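Local coordinates for putative adenylate cyclase (Vibrio parahaemolyticus, PDB 2ACA), which is of unknown function but, as a CYTH-family protein related to class IV adenylate cyclases, probably acts on a phosphorylated substrate such as a nucleotide, at residues A[8-16]-A[78-86]; A[46-55]-A[97-106]. All coordinates share one frame; numbering follows the deposited sequence.

Contact 1 of 2, residues A[8-16]-A[78-86]. With PO4 (phosphate ion), chain C.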
loop_
_atom_site.group_PDB
_atom_site.type_symbol
_atom_site.label_atom_id
_atom_site.label_comp_id
_atom_site.label_asym_id
_atom_site.label_seq_id
_atom_site.Cartn_x
_atom_site.Cartn_y
_atom_site.Cartn_z
ATOM N N GLN A 8 -17.669 -6.973 4.901
ATOM C CA GLN A 8 -16.865 -7.194 3.664
ATOM C C GLN A 8 -15.376 -6.979 3.927
ATOM O O GLN A 8 -14.903 -5.839 3.970
ATOM C CB GLN A 8 -17.350 -6.252 2.553
ATOM C CG GLN A 8 -18.579 -6.767 1.800
ATOM C CD GLN A 8 -19.314 -5.687 1.010
ATOM O OE1 GLN A 8 -18.719 -4.960 0.214
ATOM N NE2 GLN A 8 -20.622 -5.588 1.229
ATOM N N GLY A 9 -14.643 -8.079 4.103
ATOM C CA GLY A 9 -13.217 -7.983 4.357
ATOM C C GLY A 9 -12.396 -9.264 4.350
ATOM O O GLY A 9 -12.413 -10.040 3.391
ATOM N N GLN A 10 -11.683 -9.473 5.454
ATOM C CA GLN A 10 -10.777 -10.606 5.665
ATOM C C GLN A 10 -11.209 -12.016 5.237
ATOM O O GLN A 10 -10.359 -12.886 5.037
ATOM C CB GLN A 10 -10.349 -10.636 7.143
ATOM C CG GLN A 10 -9.251 -11.646 7.472
ATOM C CD GLN A 10 -8.792 -11.580 8.917
ATOM O OE1 GLN A 10 -7.854 -12.272 9.314
ATOM N NE2 GLN A 10 -9.457 -10.751 9.712
ATOM N N PHE A 11 -12.505 -12.254 5.073
ATOM C CA PHE A 11 -12.949 -13.595 4.700
ATOM C C PHE A 11 -13.725 -13.612 3.398
ATOM O O PHE A 11 -14.818 -13.059 3.300
ATOM C CB PHE A 11 -13.760 -14.187 5.853
ATOM C CG PHE A 11 -13.053 -14.085 7.178
ATOM C CD1 PHE A 11 -11.771 -14.614 7.324
ATOM C CD2 PHE A 11 -13.617 -13.399 8.253
ATOM C CE1 PHE A 11 -11.057 -14.455 8.514
ATOM C CE2 PHE A 11 -12.907 -13.239 9.440
ATOM C CZ PHE A 11 -11.627 -13.767 9.568
ATOM N N GLU A 12 -13.144 -14.278 2.406
ATOM C CA GLU A 12 -13.714 -14.348 1.071
ATOM C C GLU A 12 -13.985 -15.767 0.586
ATOM O O GLU A 12 -13.049 -16.530 0.347
ATOM C CB GLU A 12 -12.744 -13.658 0.105
ATOM C CG GLU A 12 -13.132 -13.690 -1.365
ATOM C CD GLU A 12 -12.007 -13.224 -2.278
ATOM O OE1 GLU A 12 -12.265 -12.958 -3.473
ATOM O OE2 GLU A 12 -10.852 -13.127 -1.810
ATOM N N VAL A 13 -15.258 -16.131 0.457
ATOM C CA VAL A 13 -15.593 -17.449 -0.062
ATOM C C VAL A 13 -15.699 -17.229 -1.564
ATOM O O VAL A 13 -16.340 -16.275 -2.017
ATOM C CB VAL A 13 -16.939 -17.983 0.487
ATOM C CG1 VAL A 13 -16.818 -18.275 1.969
ATOM C CG2 VAL A 13 -18.040 -16.977 0.251
ATOM N N GLU A 14 -15.064 -18.106 -2.332
ATOM C CA GLU A 14 -15.048 -17.974 -3.781
ATOM C C GLU A 14 -15.087 -19.326 -4.472
ATOM O O GLU A 14 -14.392 -20.253 -4.069
ATOM C CB GLU A 14 -13.772 -17.235 -4.192
ATOM C CG GLU A 14 -13.618 -16.943 -5.666
ATOM C CD GLU A 14 -12.230 -16.426 -5.987
ATOM O OE1 GLU A 14 -12.061 -15.733 -7.015
ATOM O OE2 GLU A 14 -11.297 -16.719 -5.209
ATOM N N LEU A 15 -15.910 -19.430 -5.509
ATOM C CA LEU A 15 -16.020 -20.659 -6.287
ATOM C C LEU A 15 -15.603 -20.326 -7.705
ATOM O O LEU A 15 -16.125 -19.384 -8.298
ATOM C CB LEU A 15 -17.458 -21.184 -6.295
ATOM C CG LEU A 15 -17.959 -21.868 -5.025
ATOM C CD1 LEU A 15 -17.824 -20.930 -3.846
ATOM C CD2 LEU A 15 -19.410 -22.280 -5.203
ATOM N N LYS A 16 -14.670 -21.095 -8.250
ATOM C CA LYS A 16 -14.197 -20.844 -9.599
ATOM C C LYS A 16 -14.782 -21.860 -10.560
ATOM O O LYS A 16 -14.870 -23.047 -10.253
ATOM C CB LYS A 16 -12.671 -20.919 -9.666
ATOM C CG LYS A 16 -12.088 -20.479 -11.015
ATOM C CD LYS A 16 -10.658 -20.983 -11.209
ATOM C CE LYS A 16 -9.784 -20.732 -9.984
ATOM N NZ LYS A 16 -9.147 -19.391 -9.956
ATOM N N LYS A 78 -3.040 -13.537 0.588
ATOM C CA LYS A 78 -4.012 -14.609 0.759
ATOM C C LYS A 78 -3.458 -15.689 1.667
ATOM O O LYS A 78 -2.250 -15.948 1.667
ATOM C CB LYS A 78 -4.374 -15.235 -0.592
ATOM C CG LYS A 78 -5.225 -14.359 -1.499
ATOM C CD LYS A 78 -5.499 -15.057 -2.824
ATOM C CE LYS A 78 -6.401 -14.238 -3.738
ATOM N NZ LYS A 78 -7.793 -14.133 -3.216
ATOM N N GLY A 79 -4.353 -16.322 2.429
ATOM C CA GLY A 79 -3.944 -17.380 3.343
ATOM C C GLY A 79 -3.522 -16.849 4.703
ATOM O O GLY A 79 -3.595 -15.640 4.940
ATOM N N PRO A 80 -3.075 -17.720 5.622
ATOM C CA PRO A 80 -2.958 -19.169 5.427
ATOM C C PRO A 80 -4.313 -19.874 5.413
ATOM O O PRO A 80 -4.485 -20.879 4.731
ATOM C CB PRO A 80 -2.088 -19.603 6.603
ATOM C CG PRO A 80 -2.498 -18.652 7.679
ATOM C CD PRO A 80 -2.539 -17.327 6.938
ATOM N N GLU A 81 -5.271 -19.345 6.168
ATOM C CA GLU A 81 -6.603 -19.935 6.211
ATOM C C GLU A 81 -7.190 -19.972 4.800
ATOM O O GLU A 81 -7.099 -18.999 4.052
ATOM C CB GLU A 81 -7.520 -19.130 7.139
ATOM C CG GLU A 81 -7.123 -19.168 8.607
ATOM C CD GLU A 81 -5.889 -18.335 8.913
ATOM O OE1 GLU A 81 -5.421 -18.363 10.073
ATOM O OE2 GLU A 81 -5.388 -17.648 7.999
ATOM N N ALA A 82 -7.786 -21.106 4.448
ATOM C CA ALA A 82 -8.382 -21.305 3.131
ATOM C C ALA A 82 -9.182 -20.119 2.593
ATOM O O ALA A 82 -9.100 -19.798 1.406
ATOM C CB ALA A 82 -9.264 -22.548 3.153
ATOM N N ASP A 83 -9.949 -19.472 3.467
ATOM C CA ASP A 83 -10.788 -18.344 3.073
ATOM C C ASP A 83 -10.306 -16.964 3.525
ATOM O O ASP A 83 -11.088 -16.011 3.535
ATOM C CB ASP A 83 -12.200 -18.558 3.610
ATOM C CG ASP A 83 -12.218 -18.767 5.111
ATOM O OD1 ASP A 83 -11.730 -19.823 5.566
ATOM O OD2 ASP A 83 -12.705 -17.874 5.835
ATOM N N ARG A 84 -9.038 -16.843 3.898
ATOM C CA ARG A 84 -8.534 -15.549 4.345
ATOM C C ARG A 84 -7.867 -14.771 3.219
ATOM O O ARG A 84 -6.974 -15.275 2.533
ATOM C CB ARG A 84 -7.543 -15.726 5.508
ATOM C CG ARG A 84 -7.038 -14.409 6.111
ATOM C CD ARG A 84 -5.989 -14.652 7.195
ATOM N NE ARG A 84 -5.440 -13.405 7.727
ATOM C CZ ARG A 84 -4.481 -13.331 8.651
ATOM N NH1 ARG A 84 -3.950 -14.438 9.159
ATOM N NH2 ARG A 84 -4.049 -12.146 9.068
ATOM N N CYS A 85 -8.313 -13.539 3.029
ATOM C CA CYS A 85 -7.749 -12.685 1.997
ATOM C C CYS A 85 -7.812 -11.229 2.434
ATOM O O CYS A 85 -8.882 -10.699 2.741
ATOM C CB CYS A 85 -8.505 -12.861 0.681
ATOM S SG CYS A 85 -7.895 -11.826 -0.663
ATOM N N GLU A 86 -6.656 -10.583 2.472
ATOM C CA GLU A 86 -6.609 -9.188 2.862
ATOM C C GLU A 86 -6.005 -8.356 1.743
ATOM O O GLU A 86 -5.161 -8.828 0.981
ATOM C CB GLU A 86 -5.810 -9.029 4.155
ATOM C CG GLU A 86 -6.375 -9.858 5.297
ATOM C CD GLU A 86 -5.734 -9.540 6.632
ATOM O OE1 GLU A 86 -5.905 -8.402 7.118
ATOM O OE2 GLU A 86 -5.060 -10.428 7.193
HETATM P P PO4 C . -7.094 -17.643 -7.380
HETATM O O1 PO4 C . -6.660 -16.725 -6.297
HETATM O O2 PO4 C . -8.025 -16.925 -8.288
HETATM O O3 PO4 C . -7.785 -18.818 -6.788
HETATM O O4 PO4 C . -5.907 -18.106 -8.146
#

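Contact 2 of 2, residues A[46-55]-A[97-106]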
loop_
_atom_site.group_PDB
_atom_site.type_symbol
_atom_site.label_atom_id
_atom_site.label_comp_id
_atom_site.label_asym_id
_atom_site.label_seq_id
_atom_site.Cartn_x
_atom_site.Cartn_y
_atom_site.Cartn_z
ATOM N N TRP A 46 1.676 -9.752 -9.969
ATOM C CA TRP A 46 3.068 -10.002 -9.640
ATOM C C TRP A 46 3.069 -10.698 -8.292
ATOM O O TRP A 46 2.682 -10.092 -7.291
ATOM C CB TRP A 46 3.826 -8.682 -9.519
ATOM C CG TRP A 46 4.067 -7.981 -10.804
ATOM C CD1 TRP A 46 5.165 -8.105 -11.606
ATOM C CD2 TRP A 46 3.223 -7.003 -11.426
ATOM N NE1 TRP A 46 5.062 -7.256 -12.686
ATOM C CE2 TRP A 46 3.879 -6.571 -12.602
ATOM C CE3 TRP A 46 1.977 -6.447 -11.103
ATOM C CZ2 TRP A 46 3.333 -5.609 -13.457
ATOM C CZ3 TRP A 46 1.434 -5.489 -11.950
ATOM C CH2 TRP A 46 2.114 -5.079 -13.118
ATOM N N PHE A 47 3.476 -11.963 -8.261
ATOM C CA PHE A 47 3.527 -12.708 -7.005
ATOM C C PHE A 47 4.922 -12.582 -6.398
ATOM O O PHE A 47 5.926 -12.706 -7.104
ATOM C CB PHE A 47 3.199 -14.185 -7.231
ATOM C CG PHE A 47 1.812 -14.427 -7.744
ATOM C CD1 PHE A 47 1.429 -13.964 -9.001
ATOM C CD2 PHE A 47 0.876 -15.096 -6.957
ATOM C CE1 PHE A 47 0.126 -14.164 -9.468
ATOM C CE2 PHE A 47 -0.425 -15.302 -7.410
ATOM C CZ PHE A 47 -0.800 -14.835 -8.669
ATOM N N TYR A 48 4.978 -12.358 -5.087
ATOM C CA TYR A 48 6.255 -12.210 -4.389
ATOM C C TYR A 48 6.493 -13.211 -3.277
ATOM O O TYR A 48 5.557 -13.776 -2.705
ATOM C CB TYR A 48 6.376 -10.821 -3.767
ATOM C CG TYR A 48 6.465 -9.696 -4.752
ATOM C CD1 TYR A 48 5.332 -9.229 -5.404
ATOM C CD2 TYR A 48 7.685 -9.089 -5.028
ATOM C CE1 TYR A 48 5.411 -8.188 -6.305
ATOM C CE2 TYR A 48 7.773 -8.043 -5.930
ATOM C CZ TYR A 48 6.634 -7.600 -6.563
ATOM O OH TYR A 48 6.709 -6.575 -7.461
ATOM N N ASP A 49 7.771 -13.401 -2.965
ATOM C CA ASP A 49 8.190 -14.279 -1.885
ATOM C C ASP A 49 9.687 -14.082 -1.634
ATOM O O ASP A 49 10.384 -13.477 -2.444
ATOM C CB ASP A 49 7.899 -15.749 -2.211
ATOM C CG ASP A 49 7.696 -16.591 -0.953
ATOM O OD1 ASP A 49 8.183 -16.171 0.121
ATOM O OD2 ASP A 49 7.058 -17.668 -1.030
ATOM N N THR A 50 10.172 -14.585 -0.507
ATOM C CA THR A 50 11.582 -14.459 -0.169
ATOM C C THR A 50 12.376 -15.516 -0.931
ATOM O O THR A 50 11.802 -16.351 -1.640
ATOM C CB THR A 50 11.806 -14.670 1.334
ATOM O OG1 THR A 50 11.468 -16.018 1.680
ATOM C CG2 THR A 50 10.933 -13.717 2.144
ATOM N N PRO A 51 13.711 -15.493 -0.804
ATOM C CA PRO A 51 14.532 -16.482 -1.508
ATOM C C PRO A 51 14.190 -17.934 -1.156
ATOM O O PRO A 51 14.107 -18.780 -2.045
ATOM C CB PRO A 51 15.951 -16.095 -1.104
ATOM C CG PRO A 51 15.850 -14.599 -0.990
ATOM C CD PRO A 51 14.557 -14.439 -0.214
ATOM N N GLN A 52 13.979 -18.231 0.125
ATOM C CA GLN A 52 13.652 -19.605 0.501
ATOM C C GLN A 52 12.169 -19.929 0.330
ATOM O O GLN A 52 11.714 -21.006 0.716
ATOM C CB GLN A 52 14.093 -19.918 1.939
ATOM C CG GLN A 52 13.497 -19.027 3.010
ATOM C CD GLN A 52 14.399 -17.863 3.355
ATOM O OE1 GLN A 52 15.514 -18.055 3.839
ATOM N NE2 GLN A 52 13.925 -16.650 3.105
ATOM N N ARG A 53 11.420 -18.993 -0.251
ATOM C CA ARG A 53 9.996 -19.193 -0.507
ATOM C C ARG A 53 9.199 -19.430 0.770
ATOM O O ARG A 53 8.334 -20.306 0.829
ATOM C CB ARG A 53 9.814 -20.373 -1.467
ATOM C CG ARG A 53 10.505 -20.181 -2.812
ATOM C CD ARG A 53 9.845 -19.065 -3.608
ATOM N NE ARG A 53 10.403 -18.921 -4.951
ATOM C CZ ARG A 53 11.546 -18.301 -5.236
ATOM N NH1 ARG A 53 12.271 -17.756 -4.270
ATOM N NH2 ARG A 53 11.957 -18.215 -6.495
ATOM N N THR A 54 9.491 -18.617 1.779
ATOM C CA THR A 54 8.852 -18.690 3.092
ATOM C C THR A 54 7.324 -18.567 3.086
ATOM O O THR A 54 6.627 -19.336 3.755
ATOM C CB THR A 54 9.456 -17.611 4.006
ATOM O OG1 THR A 54 10.860 -17.864 4.132
ATOM C CG2 THR A 54 8.801 -17.616 5.386
ATOM N N LEU A 55 6.805 -17.596 2.348
ATOM C CA LEU A 55 5.369 -17.418 2.266
ATOM C C LEU A 55 4.689 -18.639 1.623
ATOM O O LEU A 55 3.633 -19.081 2.076
ATOM C CB LEU A 55 5.048 -16.155 1.471
ATOM C CG LEU A 55 5.503 -14.872 2.171
ATOM C CD1 LEU A 55 5.261 -13.683 1.269
ATOM C CD2 LEU A 55 4.754 -14.721 3.485
ATOM N N GLN A 97 6.316 -2.114 -5.626
ATOM C CA GLN A 97 7.221 -3.159 -6.118
ATOM C C GLN A 97 8.631 -2.951 -5.556
ATOM O O GLN A 97 9.256 -3.876 -5.039
ATOM C CB GLN A 97 7.278 -3.123 -7.651
ATOM C CG GLN A 97 5.957 -3.487 -8.328
ATOM C CD GLN A 97 5.988 -3.267 -9.837
ATOM O OE1 GLN A 97 5.364 -4.012 -10.600
ATOM N NE2 GLN A 97 6.702 -2.240 -10.271
ATOM N N SER A 98 9.113 -1.718 -5.659
ATOM C CA SER A 98 10.447 -1.369 -5.188
ATOM C C SER A 98 10.593 -1.595 -3.672
ATOM O O SER A 98 11.609 -2.111 -3.204
ATOM C CB SER A 98 10.739 0.091 -5.553
ATOM O OG SER A 98 12.080 0.435 -5.257
HETATM N N MSE A 99 9.567 -1.227 -2.906
HETATM C CA MSE A 99 9.623 -1.414 -1.459
HETATM C C MSE A 99 9.662 -2.892 -1.076
HETATM O O MSE A 99 10.402 -3.276 -0.172
HETATM C CB MSE A 99 8.435 -0.727 -0.779
HETATM C CG MSE A 99 8.541 0.786 -0.721
HETATM SE SE MSE A 99 7.086 1.637 0.274
HETATM C CE MSE A 99 5.801 1.628 -1.168
ATOM N N LEU A 100 8.872 -3.722 -1.754
ATOM C CA LEU A 100 8.865 -5.154 -1.454
ATOM C C LEU A 100 10.239 -5.786 -1.737
ATOM O O LEU A 100 10.692 -6.679 -1.022
ATOM C CB LEU A 100 7.782 -5.879 -2.268
ATOM C CG LEU A 100 6.319 -5.724 -1.841
ATOM C CD1 LEU A 100 5.418 -6.614 -2.710
ATOM C CD2 LEU A 100 6.186 -6.104 -0.377
ATOM N N GLU A 101 10.909 -5.329 -2.781
ATOM C CA GLU A 101 12.228 -5.882 -3.092
ATOM C C GLU A 101 13.214 -5.428 -2.018
ATOM O O GLU A 101 14.052 -6.197 -1.555
ATOM C CB GLU A 101 12.671 -5.426 -4.481
ATOM C CG GLU A 101 11.659 -5.812 -5.545
ATOM C CD GLU A 101 12.250 -5.901 -6.929
ATOM O OE1 GLU A 101 13.166 -6.727 -7.129
ATOM O OE2 GLU A 101 11.794 -5.153 -7.818
ATOM N N ASN A 102 13.077 -4.178 -1.601
ATOM C CA ASN A 102 13.935 -3.632 -0.566
ATOM C C ASN A 102 13.661 -4.423 0.723
ATOM O O ASN A 102 14.540 -4.589 1.566
ATOM C CB ASN A 102 13.620 -2.142 -0.395
ATOM C CG ASN A 102 14.694 -1.390 0.389
ATOM O OD1 ASN A 102 14.663 -0.163 0.473
ATOM N ND2 ASN A 102 15.634 -2.126 0.973
HETATM N N MSE A 103 12.439 -4.932 0.855
HETATM C CA MSE A 103 12.056 -5.721 2.028
HETATM C C MSE A 103 12.538 -7.165 1.919
HETATM O O MSE A 103 12.211 -8.005 2.757
HETATM C CB MSE A 103 10.534 -5.679 2.222
HETATM C CG MSE A 103 10.041 -4.370 2.866
HETATM SE SE MSE A 103 8.197 -3.872 2.475
HETATM C CE MSE A 103 7.285 -5.046 3.715
ATOM N N GLY A 104 13.310 -7.450 0.875
ATOM C CA GLY A 104 13.837 -8.789 0.689
ATOM C C GLY A 104 12.996 -9.730 -0.154
ATOM O O GLY A 104 13.313 -10.912 -0.256
ATOM N N TYR A 105 11.928 -9.223 -0.757
ATOM C CA TYR A 105 11.060 -10.059 -1.584
ATOM C C TYR A 105 11.430 -10.001 -3.066
ATOM O O TYR A 105 11.994 -9.018 -3.531
ATOM C CB TYR A 105 9.604 -9.621 -1.411
ATOM C CG TYR A 105 9.045 -9.921 -0.040
ATOM C CD1 TYR A 105 8.592 -11.199 0.280
ATOM C CD2 TYR A 105 8.994 -8.933 0.949
ATOM C CE1 TYR A 105 8.093 -11.494 1.554
ATOM C CE2 TYR A 105 8.499 -9.214 2.228
ATOM C CZ TYR A 105 8.049 -10.500 2.521
ATOM O OH TYR A 105 7.537 -10.795 3.769
ATOM N N GLU A 106 11.104 -11.062 -3.799
ATOM C CA GLU A 106 11.377 -11.126 -5.232
ATOM C C GLU A 106 10.181 -11.707 -6.000
ATOM O O GLU A 106 9.451 -12.549 -5.480
ATOM C CB GLU A 106 12.624 -11.980 -5.502
ATOM C CG GLU A 106 12.567 -13.376 -4.914
ATOM C CD GLU A 106 13.831 -14.180 -5.193
ATOM O OE1 GLU A 106 14.941 -13.616 -5.072
ATOM O OE2 GLU A 106 13.717 -15.376 -5.524
HETATM O O HOH W 1 9.131 -5.972 -8.227
#

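Contact 1 of 2, residues A[8-16]-A[78-86]
Phe11 and Arg84 form a single beta bridge, their CA atoms 4.8 Å apart, where the start of strand 11-19 meets the approach to strand 85-89. Two backbone bonds frame it: Cys85 N gives to Gln10 O (2.9 Å, 165° at the hydrogen) and Glu12 N to Asp83 O at the same length. Within the chain these strands are the two outermost of the antiparallel sheet, so the bridge brings its edges together, consistent with the closed beta tunnel of CYTH proteins. A type I turn, Glu81 to Arg84, presents Asp83 and Arg84. Gln10, extended with CG anti to the backbone N (chi1 -172°), lays OE1 over a face of the Arg84 guanidinium, without a hydrogen bond. Arg84 itself grips Glu86 side-on, NE and NH2 both reaching OE2, the latter at 2.7 Å. Asp83 OD2 approaches the Phe11 ring obliquely, 3.7 Å from CD1. Glu12 sends OE2 to Cys85 SG (3.4 Å) and to a salt bridge with Lys78 NZ (3.5 Å). Farther along, Lys16 NZ makes two weak bonds to a phosphate ion, the nearer to O2 at 3.2 Å.

Contact 2 of 2, residues A[46-55]-A[97-106]
Leu100 sets its CD1 methyl squarely over the Tyr48 ring, 3.8 Å from the centroid and 11° off the normal, a clear CH-pi contact. The phenol, with CG anti to the carbonyl carbon, points at helix 93-102, where Tyr48 OH lies 3.3 Å from Gln97 CG; the two side chains cross at about a right angle. A water near the ring plane joins Tyr48 OH to Glu101 OE2. Gln97 reaches on to Trp46, its OE1 poised above the indole centre, 3.6 Å from CE2, with the amide nearly perpendicular to the ring (84°). Beyond the helix, Gly104 is the C-prime residue of a Schellman motif, and the chain then pairs with the strand: Asp49 and Glu106 exchange two backbone hydrogen bonds, the shorter from Glu106 N to Asp49 O (2.9 Å). Tyr105 CE1 touches both Leu55 CD1 (3.6 Å) and Thr50 CG2, each meeting the ring obliquely. Arg53 NH1 comes from above the Glu106 carboxylate plane to OE2, 3.1 Å away, in a salt bridge, the two flat groups steeply inclined. Asp49 OD1 takes N-H bonds from Thr50 and Leu55, steadying the turn into helix 54-57. Ser98 and Asn102 of the helix bond to Glu86 and Lys60 of the second subunit. The helical segment runs 19° from strand 46-49, part of strand 35-49, which lies between strands 61-68 and 106-120.

How the contacts relate
From the N terminus, strand 11-19 comes first, and contact 1 closes on it only after the chain has passed through strands 35-49, 61-68 and 72-78 and reached the turn before strand 85-89. Contact 2 opens inside that loop, at residues 46-55, but closes beyond it, at 97-106, so the two cross rather than nest. Strand 85-89 leads directly into helix 93-102, linking their later halves. Contact 1 joins the outermost strands of the sheet, while contact 2 ties the helix and its exit to inner strand 35-49. Their centres lie 21 Å apart, with nearest atoms about 7 Å apart, yet both touch the second subunit.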